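Local structure of 6-phosphogluconate dehydrogenase, NAD-binding (Geobacter metallireducens, 3PEF) at residues 35-40 with 45-50; 2-7 with 18-23; 80-85 with 110-115; 60-65 with 149-154. The protein binds NADP+ and acts as a gamma-hydroxybutyrate dehydrogenase of the beta-hydroxyacid dehydrogenase family, with succinic semialdehyde reductase activity. The protein carries 2 engineered substitutions. All coordinates share one frame; numbering follows the deposited sequence.

Contact 1. Residues 35-40 with 45-50; sequences EKAEEL and AERAAT. With NAP (NADP nicotinamide-adenine-dinucleotide phosphate), chain I.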
# COMPACT_ATOMS: atom_id res chain seq x y z
N GLU A 35 26.01 -0.35 32.77
CA GLU A 35 25.76 -1.68 33.32
C GLU A 35 25.92 -2.79 32.27
O GLU A 35 26.26 -3.92 32.61
CB GLU A 35 24.40 -1.78 34.01
CG GLU A 35 23.21 -1.90 33.09
CD GLU A 35 22.74 -0.55 32.57
OE1 GLU A 35 23.41 0.47 32.88
OE2 GLU A 35 21.71 -0.51 31.86
N LYS A 36 25.70 -2.46 31.00
CA LYS A 36 25.82 -3.49 29.96
C LYS A 36 27.27 -3.91 29.74
O LYS A 36 27.55 -4.85 29.00
CB LYS A 36 25.16 -3.02 28.66
CG LYS A 36 23.65 -2.80 28.83
CD LYS A 36 22.97 -2.35 27.54
CE LYS A 36 21.45 -2.11 27.77
NZ LYS A 36 20.79 -1.60 26.54
N ALA A 37 28.19 -3.22 30.42
CA ALA A 37 29.61 -3.53 30.34
C ALA A 37 30.06 -4.50 31.43
O ALA A 37 31.18 -5.01 31.39
CB ALA A 37 30.44 -2.24 30.43
N GLU A 38 29.19 -4.75 32.40
CA GLU A 38 29.60 -5.51 33.60
C GLU A 38 30.06 -6.93 33.29
O GLU A 38 31.04 -7.40 33.87
CB GLU A 38 28.49 -5.50 34.66
CG GLU A 38 28.21 -4.11 35.21
CD GLU A 38 26.93 -4.01 36.03
OE1 GLU A 38 26.35 -5.06 36.39
OE2 GLU A 38 26.51 -2.88 36.34
N GLU A 39 29.38 -7.62 32.38
CA GLU A 39 29.71 -9.00 32.10
C GLU A 39 31.06 -9.07 31.40
O GLU A 39 31.93 -9.87 31.75
CB GLU A 39 28.63 -9.66 31.25
CG GLU A 39 28.90 -11.11 30.93
CD GLU A 39 27.76 -11.77 30.16
OE1 GLU A 39 26.67 -11.16 30.06
OE2 GLU A 39 27.95 -12.90 29.66
N LEU A 40 31.26 -8.19 30.43
CA LEU A 40 32.56 -8.11 29.77
C LEU A 40 33.66 -7.70 30.74
O LEU A 40 34.77 -8.22 30.69
CB LEU A 40 32.51 -7.15 28.59
CG LEU A 40 31.77 -7.67 27.37
CD1 LEU A 40 31.24 -6.48 26.59
CD2 LEU A 40 32.69 -8.52 26.51
N ALA A 45 37.69 -7.42 30.15
CA ALA A 45 37.62 -6.22 29.32
C ALA A 45 37.83 -4.99 30.18
O ALA A 45 37.45 -4.97 31.35
CB ALA A 45 36.28 -6.13 28.60
N GLU A 46 38.40 -3.95 29.58
CA GLU A 46 38.68 -2.70 30.29
C GLU A 46 37.60 -1.63 30.05
O GLU A 46 37.25 -1.36 28.90
CB GLU A 46 40.05 -2.16 29.85
CG GLU A 46 40.42 -0.81 30.44
CD GLU A 46 41.72 -0.25 29.87
OE1 GLU A 46 42.30 -0.89 28.97
OE2 GLU A 46 42.16 0.84 30.32
N ARG A 47 37.07 -1.04 31.12
CA ARG A 47 36.09 0.06 31.01
C ARG A 47 36.72 1.37 30.58
O ARG A 47 37.70 1.81 31.16
CB ARG A 47 35.41 0.34 32.35
CG ARG A 47 34.15 -0.42 32.62
CD ARG A 47 33.51 0.08 33.91
NE ARG A 47 32.61 -0.93 34.45
CZ ARG A 47 31.35 -1.06 34.06
NH1 ARG A 47 30.85 -0.22 33.17
NH2 ARG A 47 30.59 -2.01 34.59
N ALA A 48 36.13 2.01 29.58
CA ALA A 48 36.49 3.35 29.18
C ALA A 48 35.41 4.30 29.68
O ALA A 48 34.24 3.93 29.75
CB ALA A 48 36.59 3.43 27.68
N ALA A 49 35.79 5.52 30.04
CA ALA A 49 34.81 6.49 30.53
C ALA A 49 33.92 7.07 29.43
O ALA A 49 32.76 7.41 29.67
CB ALA A 49 35.53 7.62 31.28
N THR A 50 34.46 7.19 28.23
CA THR A 50 33.80 7.92 27.15
C THR A 50 34.20 7.29 25.82
O THR A 50 35.21 6.58 25.75
CB THR A 50 34.29 9.38 27.07
OG1 THR A 50 35.71 9.37 26.90
CG2 THR A 50 33.93 10.20 28.33
PA NAP I . 20.09 -2.72 20.88
O1A NAP I . 18.86 -1.94 21.12
O2A NAP I . 20.24 -3.93 21.72
O5B NAP I . 21.38 -1.79 21.07
C5B NAP I . 21.35 -0.45 20.67
C4B NAP I . 22.66 0.17 21.14
O4B NAP I . 22.69 1.52 20.71
C3B NAP I . 22.74 0.19 22.66
O3B NAP I . 24.10 -0.01 22.97
C2B NAP I . 22.35 1.62 23.00
O2B NAP I . 22.87 2.11 24.20
C1B NAP I . 22.99 2.34 21.82
N9A NAP I . 22.45 3.70 21.67
C8A NAP I . 21.18 4.03 21.27
N7A NAP I . 21.08 5.38 21.28
C5A NAP I . 22.25 5.90 21.70
C6A NAP I . 22.67 7.21 21.87
N6A NAP I . 21.84 8.21 21.62
N1A NAP I . 23.94 7.45 22.31
C2A NAP I . 24.80 6.39 22.57
N3A NAP I . 24.38 5.09 22.39
C4A NAP I . 23.12 4.85 21.95
O3 NAP I . 20.07 -3.14 19.34
PN NAP I . 21.06 -4.04 18.51
O1N NAP I . 20.30 -5.11 17.84
O2N NAP I . 22.25 -4.41 19.30
O5D NAP I . 21.40 -2.88 17.44
C5D NAP I . 22.69 -2.42 17.14
C4D NAP I . 22.74 -2.20 15.63
O4D NAP I . 22.82 -3.42 14.92
C3D NAP I . 21.46 -1.56 15.12
O3D NAP I . 21.88 -0.66 14.11
C2D NAP I . 20.66 -2.71 14.53
O2D NAP I . 19.82 -2.26 13.51
C1D NAP I . 21.79 -3.54 13.97
N1N NAP I . 21.55 -4.99 13.75
C2N NAP I . 20.79 -5.71 14.62
C3N NAP I . 20.61 -7.08 14.44
C7N NAP I . 19.82 -7.88 15.43
O7N NAP I . 19.30 -9.08 14.98
N7N NAP I . 19.58 -7.46 16.68
C4N NAP I . 21.22 -7.73 13.36
C5N NAP I . 22.03 -6.99 12.49
C6N NAP I . 22.20 -5.62 12.71
P2B NAP I . 22.14 1.80 25.63
O1X NAP I . 22.63 2.88 26.58
O2X NAP I . 20.66 1.88 25.43
O3X NAP I . 22.51 0.43 26.10
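The guanidinium of Arg47 is the flat group of this contact, and it meets the side of segment 35-40. At its edge, near its plane, lies Glu38 CG, 3.2 Å from Arg47 NH2. Ala37 CB approaches the same group obliquely, 3.4 Å from Arg47 NH1. The Arg47 chain is extended from CG to NE, and this carries the group up to Ala37 and Glu38. The Glu38 carboxylate is near but forms no salt bridge: Glu38 OE2 stays 4.5 Å from Arg47 NH2, and the two planes are 63° apart. Any attraction there is probably weak. The firmer polar partner of the guanidinium is the Pro34 carbonyl, which accepts from NH1.

At the other end the backbones join. Ala45 N donates to Leu40 O at 3.1 Å. Beside this bond Leu40 CB packs on Ala45 CB at 3.9 Å. The extended Lys36 chain reaches the cofactor, and its NZ donates to O3X of the NADP+ 2'-phosphate at 2.7 Å. Ser33 and Asn31 also bind NADP+.

The contact closes the beta-alpha-beta unit of strand 26-30, helix 38-42 and strand 46-47. Ala37, Leu40 and Ala45 all rest on Ile29 of strand 26-30, and Leu40 also reaches Ala17, Lys18 and Val21 of helix 11-22.

Contact 2. Residues 2-7 with 18-23; sequences QKFGFI and KNLVKA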
# COMPACT_ATOMS: atom_id res chain seq x y z
N GLN A 2 46.11 -8.85 20.16
CA GLN A 2 45.43 -7.70 19.56
C GLN A 2 44.65 -6.82 20.54
O GLN A 2 43.95 -7.32 21.41
CB GLN A 2 44.45 -8.21 18.50
CG GLN A 2 45.04 -8.50 17.14
CD GLN A 2 44.80 -7.36 16.17
OE1 GLN A 2 44.87 -7.54 14.96
NE2 GLN A 2 44.51 -6.18 16.71
N LYS A 3 44.75 -5.51 20.36
CA LYS A 3 43.98 -4.56 21.15
C LYS A 3 42.87 -3.93 20.31
O LYS A 3 43.16 -3.35 19.26
CB LYS A 3 44.91 -3.48 21.70
CG LYS A 3 44.26 -2.47 22.62
CD LYS A 3 45.35 -1.57 23.23
CE LYS A 3 44.77 -0.47 24.09
NZ LYS A 3 44.10 -1.00 25.31
N PHE A 4 41.62 -4.06 20.76
CA PHE A 4 40.46 -3.46 20.09
C PHE A 4 39.60 -2.60 21.02
O PHE A 4 39.43 -2.94 22.20
CB PHE A 4 39.53 -4.53 19.50
CG PHE A 4 40.14 -5.34 18.39
CD1 PHE A 4 40.49 -4.75 17.19
CD2 PHE A 4 40.33 -6.71 18.54
CE1 PHE A 4 41.04 -5.50 16.15
CE2 PHE A 4 40.88 -7.48 17.50
CZ PHE A 4 41.24 -6.87 16.31
N GLY A 5 39.04 -1.52 20.49
CA GLY A 5 38.01 -0.77 21.19
C GLY A 5 36.62 -1.27 20.79
O GLY A 5 36.43 -1.76 19.67
N PHE A 6 35.65 -1.18 21.69
CA PHE A 6 34.28 -1.50 21.31
C PHE A 6 33.26 -0.57 21.96
O PHE A 6 33.24 -0.38 23.18
CB PHE A 6 33.92 -2.98 21.56
CG PHE A 6 32.86 -3.52 20.61
CD1 PHE A 6 33.18 -4.50 19.67
CD2 PHE A 6 31.55 -3.05 20.66
CE1 PHE A 6 32.22 -5.01 18.80
CE2 PHE A 6 30.58 -3.53 19.78
CZ PHE A 6 30.91 -4.52 18.85
N ILE A 7 32.42 0.01 21.12
CA ILE A 7 31.46 1.02 21.51
C ILE A 7 30.07 0.54 21.16
O ILE A 7 29.77 0.27 20.00
CB ILE A 7 31.75 2.33 20.76
CG1 ILE A 7 32.97 3.02 21.40
CG2 ILE A 7 30.53 3.23 20.74
CD1 ILE A 7 33.48 4.21 20.64
N LYS A 18 32.23 -9.87 23.24
CA LYS A 18 32.54 -11.08 24.01
C LYS A 18 33.38 -12.03 23.20
O LYS A 18 34.27 -12.69 23.73
CB LYS A 18 31.25 -11.81 24.38
CG LYS A 18 31.13 -12.21 25.84
CD LYS A 18 29.96 -11.47 26.50
CE LYS A 18 28.73 -12.35 26.59
NZ LYS A 18 27.52 -11.60 27.04
N ASN A 19 33.05 -12.13 21.91
CA ASN A 19 33.82 -12.95 20.97
C ASN A 19 35.27 -12.45 20.84
O ASN A 19 36.20 -13.25 20.81
CB ASN A 19 33.10 -13.08 19.62
CG ASN A 19 31.95 -14.09 19.67
OD1 ASN A 19 31.94 -14.95 20.54
ND2 ASN A 19 31.00 -13.99 18.74
N LEU A 20 35.45 -11.14 20.79
CA LEU A 20 36.81 -10.60 20.78
C LEU A 20 37.50 -10.93 22.10
O LEU A 20 38.65 -11.37 22.12
CB LEU A 20 36.81 -9.08 20.54
CG LEU A 20 36.26 -8.58 19.20
CD1 LEU A 20 36.25 -7.05 19.14
CD2 LEU A 20 37.04 -9.15 18.02
N VAL A 21 36.81 -10.74 23.22
CA VAL A 21 37.38 -11.10 24.51
C VAL A 21 37.66 -12.62 24.63
O VAL A 21 38.73 -13.02 25.08
CB VAL A 21 36.51 -10.61 25.70
CG1 VAL A 21 37.10 -11.10 27.02
CG2 VAL A 21 36.42 -9.07 25.67
N LYS A 22 36.72 -13.45 24.21
CA LYS A 22 36.95 -14.90 24.25
C LYS A 22 38.15 -15.31 23.38
O LYS A 22 38.81 -16.30 23.66
CB LYS A 22 35.71 -15.69 23.80
CG LYS A 22 35.00 -16.44 24.93
CD LYS A 22 34.46 -15.50 26.00
CE LYS A 22 32.93 -15.40 25.95
NZ LYS A 22 32.24 -16.66 26.37
N ALA A 23 38.40 -14.54 22.33
CA ALA A 23 39.49 -14.84 21.39
C ALA A 23 40.84 -14.39 21.91
O ALA A 23 41.85 -14.53 21.22
CB ALA A 23 39.21 -14.19 20.04
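Leu20 of helix 11-22 packs on Phe4 and Phe6 of strand 3-7, inside the first beta-alpha-beta unit of the Rossmann fold. The GxGxxG pattern runs from the turn after the strand into the start of the helix, consistent with the bound NADP+.

Along 18-23, Lys18 and Asn19 come first and face other parts of the fold. Lys18 NZ forms a salt bridge with Glu39, and Asn19 ND2 donates to the carbonyl of Glu129. Leu20 follows and points toward the strand, and it alone bridges the two segments. Its two methyls divide the work. CD1 reaches both rings, while CD2 meets Phe4. Leu20 crosses each phenylalanine at about a right angle. Val21 turns to Val27 of strand 26-30, which Leu20 touches too. Ala23 follows the last helical residue, its N bonded to Asn19 O at 3.0 Å.

The grip is purely apolar and buried. Met154 and Phe62 also touch both Leu20 and Phe6, and extend the core beyond this pair of segments. Leu20 CD2 lies oblique to the Phe4 ring, 4.1 Å from Phe4 CD2. Leu20 CD1 sits at the edge of the Phe6 ring, near its plane, 4.0 Å from Phe6 CD1.

Contact 3. Residues 80-85 with 110-115; sequences GVLEGI and VAKGGR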
# COMPACT_ATOMS: atom_id res chain seq x y z
N GLY A 80 33.05 12.63 22.38
CA GLY A 80 32.79 11.70 21.30
C GLY A 80 34.02 11.21 20.57
O GLY A 80 35.15 11.60 20.88
N VAL A 81 33.80 10.34 19.59
CA VAL A 81 34.88 9.74 18.83
C VAL A 81 35.81 10.80 18.23
O VAL A 81 37.03 10.67 18.29
CB VAL A 81 34.32 8.82 17.73
CG1 VAL A 81 35.41 8.42 16.71
CG2 VAL A 81 33.69 7.58 18.37
N LEU A 82 35.23 11.85 17.67
CA LEU A 82 36.02 12.91 17.01
C LEU A 82 36.98 13.62 17.98
O LEU A 82 38.06 14.04 17.59
CB LEU A 82 35.07 13.92 16.34
CG LEU A 82 35.05 14.03 14.81
CD1 LEU A 82 35.39 12.72 14.12
CD2 LEU A 82 33.74 14.61 14.30
N GLU A 83 36.59 13.74 19.24
CA GLU A 83 37.47 14.34 20.24
C GLU A 83 38.72 13.50 20.51
O GLU A 83 39.72 14.00 21.03
CB GLU A 83 36.71 14.58 21.55
CG GLU A 83 35.68 15.70 21.50
CD GLU A 83 35.16 16.09 22.88
OE1 GLU A 83 35.75 15.65 23.90
OE2 GLU A 83 34.17 16.85 22.96
N GLY A 84 38.67 12.22 20.16
CA GLY A 84 39.71 11.29 20.57
C GLY A 84 40.51 10.63 19.46
O GLY A 84 41.61 10.13 19.70
N ILE A 85 39.96 10.58 18.25
CA ILE A 85 40.63 9.87 17.17
C ILE A 85 41.74 10.72 16.54
O ILE A 85 41.73 11.95 16.63
CB ILE A 85 39.63 9.41 16.07
CG1 ILE A 85 40.23 8.30 15.21
CG2 ILE A 85 39.15 10.60 15.22
CD1 ILE A 85 39.37 7.04 15.10
N VAL A 110 38.27 11.30 9.03
CA VAL A 110 39.47 11.49 8.23
C VAL A 110 40.06 12.89 8.43
O VAL A 110 41.28 13.07 8.37
CB VAL A 110 39.19 11.25 6.75
CG1 VAL A 110 40.35 11.76 5.90
CG2 VAL A 110 38.95 9.75 6.51
N ALA A 111 39.20 13.86 8.69
CA ALA A 111 39.67 15.23 8.91
C ALA A 111 40.46 15.33 10.21
O ALA A 111 41.37 16.15 10.31
CB ALA A 111 38.50 16.21 8.90
N LYS A 112 40.12 14.48 11.18
CA LYS A 112 40.86 14.45 12.45
C LYS A 112 42.14 13.63 12.35
O LYS A 112 42.85 13.48 13.34
CB LYS A 112 40.01 13.90 13.59
CG LYS A 112 38.87 14.81 14.02
CD LYS A 112 39.38 16.11 14.61
CE LYS A 112 38.22 17.04 14.95
NZ LYS A 112 38.68 18.34 15.50
N GLY A 113 42.42 13.09 11.18
CA GLY A 113 43.63 12.31 10.99
C GLY A 113 43.48 10.83 11.32
O GLY A 113 44.47 10.11 11.44
N GLY A 114 42.24 10.38 11.49
CA GLY A 114 41.97 8.96 11.71
C GLY A 114 41.52 8.28 10.42
O GLY A 114 41.45 8.92 9.37
N ARG A 115 41.23 6.99 10.50
CA ARG A 115 40.76 6.25 9.33
C ARG A 115 39.37 5.67 9.60
O ARG A 115 39.03 5.37 10.75
CB ARG A 115 41.76 5.16 8.95
CG ARG A 115 43.10 5.73 8.40
CD ARG A 115 44.17 4.65 8.21
NE ARG A 115 44.35 3.88 9.43
CZ ARG A 115 44.67 2.59 9.47
NH1 ARG A 115 44.86 1.92 8.33
NH2 ARG A 115 44.80 1.96 10.63
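Lys112 lays its aliphatic chain across Leu82 and Ile85, just where helix 99-111 ends in a Schellman motif. Gly113 forms that motif with a positive phi of 87°, and its N bonds back to Val110 O. The chain can then turn into strand 115-122 of the Rossmann-type domain.

Lys112 CB points at the other segment and meets Ile85 CG2 at 3.8 Å. Next comes CG, which lies 3.7 Å from Leu82 O and 4.0 Å from Leu82 CG. The chain bends at chi2 (-64°) and is extended beyond. This bend keeps the rest alongside the Leu82 carbonyl: Lys112 CD is 3.9 Å and CE 4.0 Å from Leu82 O. The contact is therefore made by the methylenes, not by the ammonium group. Leu82 and Lys112 cross at about a right angle.

The short, weakly bonded helix 81-84 is held in part by Val81 O, which accepts from both Gly84 N and Ile85 N. Leu82 also packs on Ala108 and Val109 of helix 99-111 and on Cys75 and Phe76 of helix 68-76. Beyond Lys112, the salt bridge from Arg115 to Glu146 links the start of the strand to helix 141-154. At Gly114 the approach is close: Ile85 CG1, anti to its own backbone N, comes 4.0 Å from Gly114 CA.

Contact 4. Residues 60-65 with 149-154; sequences VTFAML and PGFEKM. With NAP (NADP nicotinamide-adenine-dinucleotide phosphate), chain I.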
# COMPACT_ATOMS: atom_id res chain seq x y z
N VAL A 60 42.21 0.15 16.58
CA VAL A 60 40.99 -0.06 15.83
C VAL A 60 39.83 -0.19 16.81
O VAL A 60 39.92 -0.96 17.77
CB VAL A 60 41.05 -1.36 15.02
CG1 VAL A 60 39.73 -1.61 14.32
CG2 VAL A 60 42.22 -1.31 14.03
N THR A 61 38.75 0.55 16.57
CA THR A 61 37.57 0.49 17.45
C THR A 61 36.31 0.18 16.64
O THR A 61 36.07 0.79 15.59
CB THR A 61 37.36 1.83 18.21
OG1 THR A 61 38.49 2.07 19.07
CG2 THR A 61 36.09 1.76 19.06
N PHE A 62 35.52 -0.77 17.12
CA PHE A 62 34.26 -1.13 16.46
C PHE A 62 33.10 -0.45 17.18
O PHE A 62 33.15 -0.26 18.39
CB PHE A 62 34.06 -2.65 16.48
CG PHE A 62 35.20 -3.41 15.85
CD1 PHE A 62 35.32 -3.49 14.46
CD2 PHE A 62 36.14 -4.06 16.64
CE1 PHE A 62 36.38 -4.19 13.88
CE2 PHE A 62 37.19 -4.76 16.07
CZ PHE A 62 37.31 -4.83 14.68
N ALA A 63 32.06 -0.06 16.44
CA ALA A 63 30.86 0.52 17.05
C ALA A 63 29.62 -0.20 16.55
O ALA A 63 29.51 -0.52 15.36
CB ALA A 63 30.75 2.01 16.75
N MET A 64 28.68 -0.45 17.47
CA MET A 64 27.45 -1.18 17.14
C MET A 64 26.27 -0.49 17.82
O MET A 64 25.80 -0.94 18.86
CB MET A 64 27.56 -2.66 17.57
CG MET A 64 26.50 -3.56 16.94
SD MET A 64 26.50 -3.36 15.13
CE MET A 64 25.78 -4.92 14.62
N LEU A 65 25.82 0.60 17.22
CA LEU A 65 24.83 1.49 17.80
C LEU A 65 23.47 1.38 17.10
O LEU A 65 23.39 0.89 15.98
CB LEU A 65 25.36 2.93 17.72
CG LEU A 65 26.68 3.06 18.48
CD1 LEU A 65 27.38 4.38 18.19
CD2 LEU A 65 26.47 2.84 19.99
N PRO A 149 41.51 -9.35 11.61
CA PRO A 149 41.63 -10.38 12.65
C PRO A 149 40.47 -10.32 13.62
O PRO A 149 40.08 -11.35 14.19
CB PRO A 149 42.93 -10.00 13.37
CG PRO A 149 43.71 -9.24 12.37
CD PRO A 149 42.69 -8.47 11.56
N GLY A 150 39.92 -9.13 13.81
CA GLY A 150 38.74 -8.94 14.63
C GLY A 150 37.49 -9.40 13.89
O GLY A 150 36.68 -10.15 14.44
N PHE A 151 37.33 -8.95 12.65
CA PHE A 151 36.18 -9.37 11.84
C PHE A 151 36.09 -10.89 11.84
O PHE A 151 35.00 -11.45 11.83
CB PHE A 151 36.30 -8.89 10.38
CG PHE A 151 36.02 -7.42 10.17
CD1 PHE A 151 36.68 -6.73 9.16
CD2 PHE A 151 35.10 -6.73 10.96
CE1 PHE A 151 36.45 -5.39 8.93
CE2 PHE A 151 34.86 -5.37 10.74
CZ PHE A 151 35.53 -4.70 9.71
N GLU A 152 37.23 -11.56 11.84
CA GLU A 152 37.25 -13.02 11.72
C GLU A 152 36.77 -13.73 12.97
O GLU A 152 36.37 -14.90 12.92
CB GLU A 152 38.63 -13.51 11.30
CG GLU A 152 38.86 -13.34 9.81
CD GLU A 152 40.20 -13.88 9.36
OE1 GLU A 152 41.09 -14.05 10.22
OE2 GLU A 152 40.35 -14.13 8.14
N LYS A 153 36.81 -13.04 14.10
CA LYS A 153 36.28 -13.63 15.32
C LYS A 153 34.80 -13.30 15.46
O LYS A 153 34.11 -13.89 16.29
CB LYS A 153 37.06 -13.15 16.54
CG LYS A 153 38.53 -13.59 16.53
CD LYS A 153 38.63 -15.11 16.48
CE LYS A 153 39.50 -15.60 15.32
NZ LYS A 153 38.92 -16.82 14.66
N MET A 154 34.30 -12.37 14.64
CA MET A 154 32.92 -11.92 14.79
C MET A 154 32.02 -12.46 13.70
O MET A 154 30.82 -12.62 13.91
CB MET A 154 32.85 -10.39 14.84
CG MET A 154 33.65 -9.77 16.00
SD MET A 154 33.42 -7.99 16.19
CE MET A 154 34.26 -7.35 14.75
PA NAP I . 20.09 -2.72 20.88
O1A NAP I . 18.86 -1.94 21.12
O2A NAP I . 20.24 -3.93 21.72
O5B NAP I . 21.38 -1.79 21.07
C5B NAP I . 21.35 -0.45 20.67
C4B NAP I . 22.66 0.17 21.14
O4B NAP I . 22.69 1.52 20.71
C3B NAP I . 22.74 0.19 22.66
O3B NAP I . 24.10 -0.01 22.97
C2B NAP I . 22.35 1.62 23.00
O2B NAP I . 22.87 2.11 24.20
C1B NAP I . 22.99 2.34 21.82
N9A NAP I . 22.45 3.70 21.67
C8A NAP I . 21.18 4.03 21.27
N7A NAP I . 21.08 5.38 21.28
C5A NAP I . 22.25 5.90 21.70
C6A NAP I . 22.67 7.21 21.87
N6A NAP I . 21.84 8.21 21.62
N1A NAP I . 23.94 7.45 22.31
C2A NAP I . 24.80 6.39 22.57
N3A NAP I . 24.38 5.09 22.39
C4A NAP I . 23.12 4.85 21.95
O3 NAP I . 20.07 -3.14 19.34
PN NAP I . 21.06 -4.04 18.51
O1N NAP I . 20.30 -5.11 17.84
O2N NAP I . 22.25 -4.41 19.30
O5D NAP I . 21.40 -2.88 17.44
C5D NAP I . 22.69 -2.42 17.14
C4D NAP I . 22.74 -2.20 15.63
O4D NAP I . 22.82 -3.42 14.92
C3D NAP I . 21.46 -1.56 15.12
O3D NAP I . 21.88 -0.66 14.11
C2D NAP I . 20.66 -2.71 14.53
O2D NAP I . 19.82 -2.26 13.51
C1D NAP I . 21.79 -3.54 13.97
N1N NAP I . 21.55 -4.99 13.75
C2N NAP I . 20.79 -5.71 14.62
C3N NAP I . 20.61 -7.08 14.44
C7N NAP I . 19.82 -7.88 15.43
O7N NAP I . 19.30 -9.08 14.98
N7N NAP I . 19.58 -7.46 16.68
C4N NAP I . 21.22 -7.73 13.36
C5N NAP I . 22.03 -6.99 12.49
C6N NAP I . 22.20 -5.62 12.71
P2B NAP I . 22.14 1.80 25.63
O1X NAP I . 22.63 2.88 26.58
O2X NAP I . 20.66 1.88 25.43
O3X NAP I . 22.51 0.43 26.10
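Met154 and Phe151 of helix 141-154 close on the ring of Phe62 in strand 60-63. The main interaction is of CH-pi type. Met154 CE sits over the centre of the Phe62 ring, 3.8 Å from the centroid and 8° off the normal. The methionine chain bends at chi3 (-70°), which sets the methyl down on the face. Its sulfur follows at 4.9 Å from that centroid, as a Met-aromatic contact. Val60 CG1 lies against the opposite face, offset toward the rim.

The aromatic pairing is oblique. The Phe62 and Phe151 planes are 52° apart, and Phe62 CE1 meets Phe151 CE2 at 3.7 Å. At the end of the ring, Phe62 CZ lies 4.4 Å from Gly150 CA. Here the lack of a side chain lets the helix come close to the ring.

Contacts with NADP+ follow at the end of the strand. Met64 CE is 3.3 Å from O4D of the nicotinamide ribose. Leu65 O is 2.9 Å from the ribose O3D, and Leu65 CD2 packs near the adenosine.

The chemistry implies a division of roles. Strand and helix are held by dispersion and aromatic contacts alone, while Met64 and Leu65 meet the cofactor through the Met64 side chain and the Leu65 carbonyl and side chain.

All four contacts lie in the N-terminal NAD-binding domain. Contacts 2, 1 and 4 reach the same sheet, in which strands 46-47, 26-30, 3-7 and 60-63 are consecutive neighbours. Contact 2 closes first along the chain, then contact 1, and contact 3 is nested in the loop closed by contact 4. Contacts 2 and 4 have centres about 7 Å apart, and their strands are hydrogen-bonded side by side. Contact 1 lies about 12 Å from contact 2, centre to centre, and meets it through the Glu39-Lys18 salt bridge. Contact 3 is more remote, touching contact 2 through Ile7 and Val81. Contacts 1 and 4 both touch NADP+, at the 2'-phosphate and mainly at the nicotinamide ribose, through residues just beyond sheet strands.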